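PDB 5G4I: phospholyase from Arthrobacter aurescens, which binds pyridoxal 5'-phosphate and acts as a phospholyase, probably releasing phosphate from O-phosphoethanolamine, although it belongs to the class-III aminotransferase family. Local coordinates for residues A[76-81]-A[319-324]; A[197-202]-A[238-243]. All coordinates share one frame; numbering follows the deposited sequence.

Contact 1: A[76-81]-A[319-324]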
ATOM      1  N   ASP A  76     -18.651   7.693  11.711  1.00 12.23           N
ATOM      2  CA  ASP A  76     -18.511   8.590  12.867  1.00 12.19           C
ATOM      3  C   ASP A  76     -17.126   8.456  13.500  1.00 13.09           C
ATOM      4  O   ASP A  76     -16.460   9.459  13.905  1.00 13.01           O
ATOM      5  CB  ASP A  76     -19.616   8.301  13.904  1.00 13.55           C
ATOM      6  CG  ASP A  76     -20.947   8.767  13.439  1.00 18.97           C
ATOM      7  OD1 ASP A  76     -21.123   9.537  12.475  1.00 25.88           O
ATOM      8  OD2 ASP A  76     -21.920   8.366  14.068  1.00 24.98           O
ATOM      9  N   ALA A  77     -16.612   7.206  13.647  1.00 11.41           N
ATOM     10  CA  ALA A  77     -15.313   7.013  14.277  1.00 12.74           C
ATOM     11  C   ALA A  77     -14.189   7.675  13.455  1.00 12.30           C
ATOM     12  O   ALA A  77     -13.256   8.337  14.011  1.00 11.82           O
ATOM     13  CB  ALA A  77     -15.000   5.518  14.464  1.00 13.17           C
ATOM     14  N   ILE A  78     -14.216   7.493  12.143  1.00 12.29           N
ATOM     15  CA  ILE A  78     -13.240   8.119  11.266  1.00 11.67           C
ATOM     16  C   ILE A  78     -13.270   9.670  11.314  1.00 11.97           C
ATOM     17  O   ILE A  78     -12.260  10.365  11.482  1.00 12.63           O
ATOM     18  CB  ILE A  78     -13.435   7.595   9.793  1.00 12.23           C
ATOM     19  CG1 ILE A  78     -12.980   6.113   9.703  1.00 11.41           C
ATOM     20  CG2 ILE A  78     -12.741   8.480   8.781  1.00 11.59           C
ATOM     21  CD1 ILE A  78     -13.372   5.394   8.362  1.00 11.53           C
ATOM     22  N   TYR A  79     -14.489  10.221  11.186  1.00 11.60           N
ATOM     23  CA  TYR A  79     -14.662  11.679  11.200  1.00 11.42           C
ATOM     24  C   TYR A  79     -14.222  12.310  12.540  1.00 11.94           C
ATOM     25  O   TYR A  79     -13.473  13.331  12.571  1.00 12.02           O
ATOM     26  CB  TYR A  79     -16.139  12.013  10.947  1.00 11.26           C
ATOM     27  CG  TYR A  79     -16.417  13.526  10.872  1.00 12.36           C
ATOM     28  CD1 TYR A  79     -15.873  14.324   9.878  1.00 11.68           C
ATOM     29  CD2 TYR A  79     -17.257  14.107  11.786  1.00 13.60           C
ATOM     30  CE1 TYR A  79     -16.173  15.685   9.740  1.00 14.60           C
ATOM     31  CE2 TYR A  79     -17.499  15.472  11.743  1.00 15.86           C
ATOM     32  CZ  TYR A  79     -16.960  16.230  10.713  1.00 14.96           C
ATOM     33  OH  TYR A  79     -17.202  17.634  10.592  1.00 17.21           O
ATOM     34  N   GLN A  80     -14.628  11.708  13.686  1.00 12.46           N
ATOM     35  CA  GLN A  80     -14.210  12.249  15.003  1.00 13.37           C
ATOM     36  C   GLN A  80     -12.693  12.270  15.130  1.00 12.94           C
ATOM     37  O   GLN A  80     -12.112  13.273  15.613  1.00 12.48           O
ATOM     38  CB  GLN A  80     -14.874  11.527  16.183  1.00 14.95           C
ATOM     39  CG  GLN A  80     -16.383  11.806  16.153  1.00 18.54           C
ATOM     40  CD  GLN A  80     -17.302  10.924  16.960  1.00 29.78           C
ATOM     41  OE1 GLN A  80     -16.906  10.443  17.957  1.00 32.80           O
ATOM     42  NE2 GLN A  80     -18.590  10.847  16.571  1.00 30.03           N
ATOM     43  N   GLN A  81     -11.996  11.218  14.655  1.00 10.61           N
ATOM     44  CA  GLN A  81     -10.528  11.259  14.685  1.00 11.62           C
ATOM     45  C   GLN A  81      -9.949  12.271  13.725  1.00 11.81           C
ATOM     46  O   GLN A  81      -8.920  12.901  14.053  1.00 11.99           O
ATOM     47  CB  GLN A  81      -9.928   9.876  14.516  1.00 11.72           C
ATOM     48  CG  GLN A  81      -8.440   9.781  14.835  1.00 12.58           C
ATOM     49  CD  GLN A  81      -8.084  10.059  16.315  1.00 13.32           C
ATOM     50  OE1 GLN A  81      -8.728   9.491  17.253  1.00 15.71           O
ATOM     51  NE2 GLN A  81      -7.056  10.854  16.537  1.00 12.89           N
ATOM     52  N   SER A 319      -6.533   3.429  12.432  1.00 10.77           N
ATOM     53  CA  SER A 319      -6.752   2.665  13.680  1.00  9.95           C
ATOM     54  C   SER A 319      -8.196   2.804  14.150  1.00 10.80           C
ATOM     55  O   SER A 319      -8.803   1.806  14.599  1.00 10.47           O
ATOM     56  CB  SER A 319      -5.759   3.131  14.734  1.00 11.08           C
ATOM     57  OG  SER A 319      -4.381   2.953  14.314  1.00 11.53           O
ATOM     58  N   ALA A 320      -8.761   4.016  14.108  1.00 10.34           N
ATOM     59  CA  ALA A 320     -10.190   4.260  14.488  1.00 10.71           C
ATOM     60  C   ALA A 320     -11.128   3.425  13.608  1.00  9.99           C
ATOM     61  O   ALA A 320     -12.120   2.824  14.078  1.00 11.21           O
ATOM     62  CB  ALA A 320     -10.508   5.761  14.466  1.00 12.01           C
ATOM     63  N   ALA A 321     -10.883   3.406  12.261  1.00 10.56           N
ATOM     64  CA  ALA A 321     -11.655   2.601  11.334  1.00 10.08           C
ATOM     65  C   ALA A 321     -11.636   1.091  11.673  1.00 10.53           C
ATOM     66  O   ALA A 321     -12.692   0.413  11.772  1.00 11.55           O
ATOM     67  CB  ALA A 321     -11.153   2.793   9.933  1.00 10.16           C
ATOM     68  N   GLY A 322     -10.398   0.586  11.912  1.00 10.25           N
ATOM     69  CA  GLY A 322     -10.301  -0.842  12.218  1.00 10.83           C
ATOM     70  C   GLY A 322     -10.926  -1.215  13.579  1.00  9.94           C
ATOM     71  O   GLY A 322     -11.567  -2.288  13.687  1.00 10.02           O
ATOM     72  N   LEU A 323     -10.803  -0.311  14.581  1.00 10.40           N
ATOM     73  CA  LEU A 323     -11.434  -0.583  15.892  1.00 12.09           C
ATOM     74  C   LEU A 323     -12.968  -0.605  15.732  1.00 10.59           C
ATOM     75  O   LEU A 323     -13.646  -1.458  16.336  1.00 11.83           O
ATOM     76  CB  LEU A 323     -10.995   0.499  16.889  1.00 13.46           C
ATOM     77  CG  LEU A 323      -9.714   0.336  17.650  1.00 19.00           C
ATOM     78  CD1 LEU A 323      -9.307   1.746  18.205  1.00 21.83           C
ATOM     79  CD2 LEU A 323      -9.962  -0.745  18.774  1.00 19.07           C
ATOM     80  N   ALA A 324     -13.520   0.329  14.934  1.00 10.37           N
ATOM     81  CA  ALA A 324     -14.997   0.348  14.733  1.00 11.08           C
ATOM     82  C   ALA A 324     -15.556  -0.845  14.026  1.00 10.34           C
ATOM     83  O   ALA A 324     -16.676  -1.353  14.357  1.00 10.42           O
ATOM     84  CB  ALA A 324     -15.396   1.641  14.039  1.00 11.89           C
TER
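Ala-77 and Ala-324 meet methyl to methyl, with CB of Ala-77 3.9 Å from CB of Ala-324, where helix 72-82 lies against helix 316-331. The two segments run nearly antiparallel, their directions 155° apart, and their axes come within 8.3 Å of each other. Such closeness is possible because four of the five touching residues with apolar side chains are alanines. In the tightest part the backbones themselves are part of the surface. CB of Ala-320 rests 3.8 Å from the carbonyl O of Ala-77, and in return CB of Ala-77 lies 4.0 Å from the carbonyl O of Ala-320. Beside them CB of Ala-320 also touches CB of Gln-81, at 4.2 Å. On the buried flank Ile-78 reaches across: its CG1 lies beside the backbone N (chi1 -71°), and the extended ethyl arm brings both CG1 and CD1 to within 3.8 Å of CB of Ala-321. The same isoleucine also packs on Val-317 and on Leu-82 of the second subunit. The Ala-77 and Ala-324 end, though its methyls touch, is the more open one, both residues being partly exposed and no longer side chain bridging between the helices there. Gln-81 gives only its aliphatic root to the contact. Its chain bends at chi2 (65°), and its amide is held by other partners, OE1 by Arg-95 NH1 and NE2 by the backbone O of Val-85, so that both polar ends are satisfied. Arg-95 also touches Ala-320, which places helix 94-104 alongside. Between the two segments there is no hydrogen bond or salt bridge, so what joins them is close fit and burial of small apolar groups, set against backbone carbonyls already engaged within their own helices.

Contact 2: A[197-202]-A[238-243]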
ATOM      1  N   ASP A 197       3.618 -35.210  -4.354  1.00 13.90           N
ATOM      2  CA  ASP A 197       3.895 -34.053  -5.191  1.00 14.40           C
ATOM      3  C   ASP A 197       4.605 -32.910  -4.379  1.00 13.25           C
ATOM      4  O   ASP A 197       5.516 -32.207  -4.904  1.00 12.93           O
ATOM      5  CB  ASP A 197       2.604 -33.445  -5.789  1.00 19.58           C
ATOM      6  CG  ASP A 197       1.921 -34.254  -6.859  1.00 26.10           C
ATOM      7  OD1 ASP A 197       2.421 -35.283  -7.262  1.00 23.66           O
ATOM      8  OD2 ASP A 197       0.783 -33.754  -7.261  1.00 30.39           O
ATOM      9  N   VAL A 198       4.211 -32.720  -3.101  1.00 11.49           N
ATOM     10  CA  VAL A 198       4.862 -31.750  -2.246  1.00 10.86           C
ATOM     11  C   VAL A 198       6.352 -32.184  -1.993  1.00 10.83           C
ATOM     12  O   VAL A 198       7.278 -31.294  -2.083  1.00 11.12           O
ATOM     13  CB  VAL A 198       4.133 -31.546  -0.896  1.00 10.97           C
ATOM     14  CG1 VAL A 198       4.861 -30.664   0.050  1.00 11.11           C
ATOM     15  CG2 VAL A 198       2.734 -31.024  -1.126  1.00 12.27           C
ATOM     16  N   ASP A 199       6.594 -33.466  -1.654  1.00 11.37           N
ATOM     17  CA  ASP A 199       7.949 -33.988  -1.499  1.00 11.75           C
ATOM     18  C   ASP A 199       8.828 -33.655  -2.738  1.00 11.58           C
ATOM     19  O   ASP A 199       9.957 -33.112  -2.586  1.00 11.22           O
ATOM     20  CB  ASP A 199       7.953 -35.488  -1.362  1.00 12.83           C
ATOM     21  CG  ASP A 199       7.246 -36.031  -0.080  1.00 15.50           C
ATOM     22  OD1 ASP A 199       7.221 -35.295   0.947  1.00 15.09           O
ATOM     23  OD2 ASP A 199       6.895 -37.266  -0.180  1.00 15.95           O
ATOM     24  N   ALA A 200       8.229 -33.847  -3.939  1.00 11.23           N
ATOM     25  CA  ALA A 200       8.977 -33.604  -5.181  1.00 12.03           C
ATOM     26  C   ALA A 200       9.317 -32.141  -5.392  1.00 11.55           C
ATOM     27  O   ALA A 200      10.388 -31.717  -5.869  1.00 12.29           O
ATOM     28  CB  ALA A 200       8.259 -34.218  -6.406  1.00 11.51           C
ATOM     29  N   ALA A 201       8.314 -31.267  -5.130  1.00 10.79           N
ATOM     30  CA  ALA A 201       8.495 -29.821  -5.297  1.00 10.90           C
ATOM     31  C   ALA A 201       9.614 -29.308  -4.374  1.00 10.69           C
ATOM     32  O   ALA A 201      10.482 -28.475  -4.773  1.00 11.46           O
ATOM     33  CB  ALA A 201       7.179 -29.086  -4.927  1.00 12.11           C
ATOM     34  N   ILE A 202       9.589 -29.741  -3.119  1.00 10.46           N
ATOM     35  CA  ILE A 202      10.609 -29.359  -2.138  1.00 10.52           C
ATOM     36  C   ILE A 202      12.037 -29.802  -2.569  1.00 10.74           C
ATOM     37  O   ILE A 202      12.998 -29.036  -2.525  1.00 10.73           O
ATOM     38  CB  ILE A 202      10.235 -29.859  -0.688  1.00 10.40           C
ATOM     39  CG1 ILE A 202       9.035 -29.058  -0.152  1.00 10.79           C
ATOM     40  CG2 ILE A 202      11.412 -29.795   0.250  1.00 10.67           C
ATOM     41  CD1 ILE A 202       8.560 -29.541   1.223  1.00 11.24           C
ATOM     42  N   ALA A 238       2.786 -28.360   6.157  1.00 10.96           N
ATOM     43  CA  ALA A 238       3.489 -27.692   7.198  1.00 10.87           C
ATOM     44  C   ALA A 238       4.687 -28.479   7.815  1.00 11.09           C
ATOM     45  O   ALA A 238       5.755 -27.902   7.963  1.00 11.65           O
ATOM     46  CB  ALA A 238       2.479 -27.253   8.324  1.00 12.07           C
ATOM     47  N   THR A 239       4.436 -29.771   8.074  1.00 12.13           N
ATOM     48  CA  THR A 239       5.537 -30.580   8.625  1.00 12.98           C
ATOM     49  C   THR A 239       6.733 -30.632   7.641  1.00 12.49           C
ATOM     50  O   THR A 239       7.892 -30.405   8.059  1.00 12.91           O
ATOM     51  CB  THR A 239       4.995 -31.965   8.902  1.00 14.38           C
ATOM     52  OG1 THR A 239       3.957 -31.862   9.934  1.00 16.10           O
ATOM     53  CG2 THR A 239       6.123 -32.853   9.389  1.00 15.56           C
ATOM     54  N   ARG A 240       6.394 -30.830   6.358  1.00 10.91           N
ATOM     55  CA  ARG A 240       7.489 -30.963   5.309  1.00 11.44           C
ATOM     56  C   ARG A 240       8.232 -29.619   5.088  1.00 11.45           C
ATOM     57  O   ARG A 240       9.433 -29.532   5.002  1.00 11.71           O
ATOM     58  CB  ARG A 240       6.908 -31.474   4.026  1.00 11.32           C
ATOM     59  CG  ARG A 240       6.471 -32.966   4.122  1.00 10.90           C
ATOM     60  CD  ARG A 240       5.486 -33.355   2.997  1.00 12.98           C
ATOM     61  NE  ARG A 240       5.173 -34.777   2.922  1.00 11.89           N
ATOM     62  CZ  ARG A 240       4.390 -35.394   3.791  1.00 13.90           C
ATOM     63  NH1 ARG A 240       3.799 -34.745   4.789  1.00 13.73           N
ATOM     64  NH2 ARG A 240       4.182 -36.728   3.652  1.00 15.85           N
ATOM     65  N   VAL A 241       7.476 -28.502   5.072  1.00 10.20           N
ATOM     66  CA  VAL A 241       8.074 -27.216   4.913  1.00 11.13           C
ATOM     67  C   VAL A 241       9.017 -26.869   6.105  1.00 11.10           C
ATOM     68  O   VAL A 241      10.098 -26.341   5.885  1.00 11.85           O
ATOM     69  CB  VAL A 241       6.950 -26.140   4.758  1.00 10.24           C
ATOM     70  CG1 VAL A 241       7.451 -24.649   4.962  1.00 11.27           C
ATOM     71  CG2 VAL A 241       6.273 -26.279   3.424  1.00 12.55           C
ATOM     72  N   ARG A 242       8.556 -27.143   7.340  1.00 11.25           N
ATOM     73  CA  ARG A 242       9.380 -26.842   8.541  1.00 11.86           C
ATOM     74  C   ARG A 242      10.625 -27.719   8.558  1.00 12.08           C
ATOM     75  O   ARG A 242      11.703 -27.214   8.943  1.00 13.74           O
ATOM     76  CB  ARG A 242       8.526 -26.897   9.787  1.00 13.11           C
ATOM     77  CG  ARG A 242       7.541 -25.654   9.785  1.00 14.70           C
ATOM     78  CD  ARG A 242       6.464 -25.833  10.751  1.00 18.33           C
ATOM     79  NE  ARG A 242       5.591 -24.601  10.697  1.00 14.71           N
ATOM     80  CZ  ARG A 242       4.355 -24.588  11.176  1.00 15.50           C
ATOM     81  NH1 ARG A 242       3.755 -25.693  11.633  1.00 16.01           N
ATOM     82  NH2 ARG A 242       3.655 -23.439  11.122  1.00 13.15           N
ATOM     83  N   ALA A 243      10.489 -28.946   8.068  1.00 12.25           N
ATOM     84  CA  ALA A 243      11.721 -29.843   8.084  1.00 13.20           C
ATOM     85  C   ALA A 243      12.723 -29.270   7.044  1.00 13.82           C
ATOM     86  O   ALA A 243      13.946 -29.574   7.120  1.00 15.25           O
ATOM     87  CB  ALA A 243      11.328 -31.234   7.760  1.00 13.74           C
TER
HETATM   88  O   HOH W   1       5.066 -38.321   1.475  1.00 16.99           O
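Asp-199 OD1 accepts a salt-bridging hydrogen bond from Arg-240 NE at 2.9 Å. The bond is bent, with an N-H...O angle of 139°; the donor comes on the syn side of the carboxylate but 34° out of its plane, while OD1 stays near the guanidinium plane. A water closes a ring around this pair, donating to Asp-199 OD2 at 2.7 Å and accepting from Arg-240 NH2 at 2.8 Å. Arg-240 NH1 turns back to the carbonyl O of Gly-236, which helps fix the rotation of the group. Beneath the charges, the extended arginine chain covers apolar side chains: its CD lies 4.0 Å from Val-198 CG1, and its CB 3.8 Å from Ile-202 CD1. A leucine in place of Arg-240 would probably leave the Asp-199 carboxylate without its charged mate and the bridging water without the N-H donor it accepts from. Deeper in, Ile-202 and Val-241 both pack on Leu-141 of strand 140-143, so the two helices, nearly parallel with axes 10.6 Å apart, share one face of the sheet. This is the layered alpha/beta architecture of the large domain of fold-type I pyridoxal phosphate enzymes, helix 233-243 being the helix of the beta-alpha-beta crossover between parallel strands 214-217 and 247-251.

How the contacts relate
Contacts 1 and 2 lie on opposite sides of the chain's centre, each about 24 Å from it; their centres are about 43 Å apart and their nearest atoms about 26 Å. Along the chain contact 2 is nested within the loop that contact 1 closes, and that loop also carries the pyridoxal phosphate pocket, from Ser-119 to Lys-281. Neither contact lies at the pocket. Contact 2 is linked to it through the chain, since helix 233-243 leads into the strand ending at Asp-251, a cofactor-pocket residue. The surroundings differ: residues 76-81 adjoin the second subunit, whereas no other protein chain of the assembly touches contact 2.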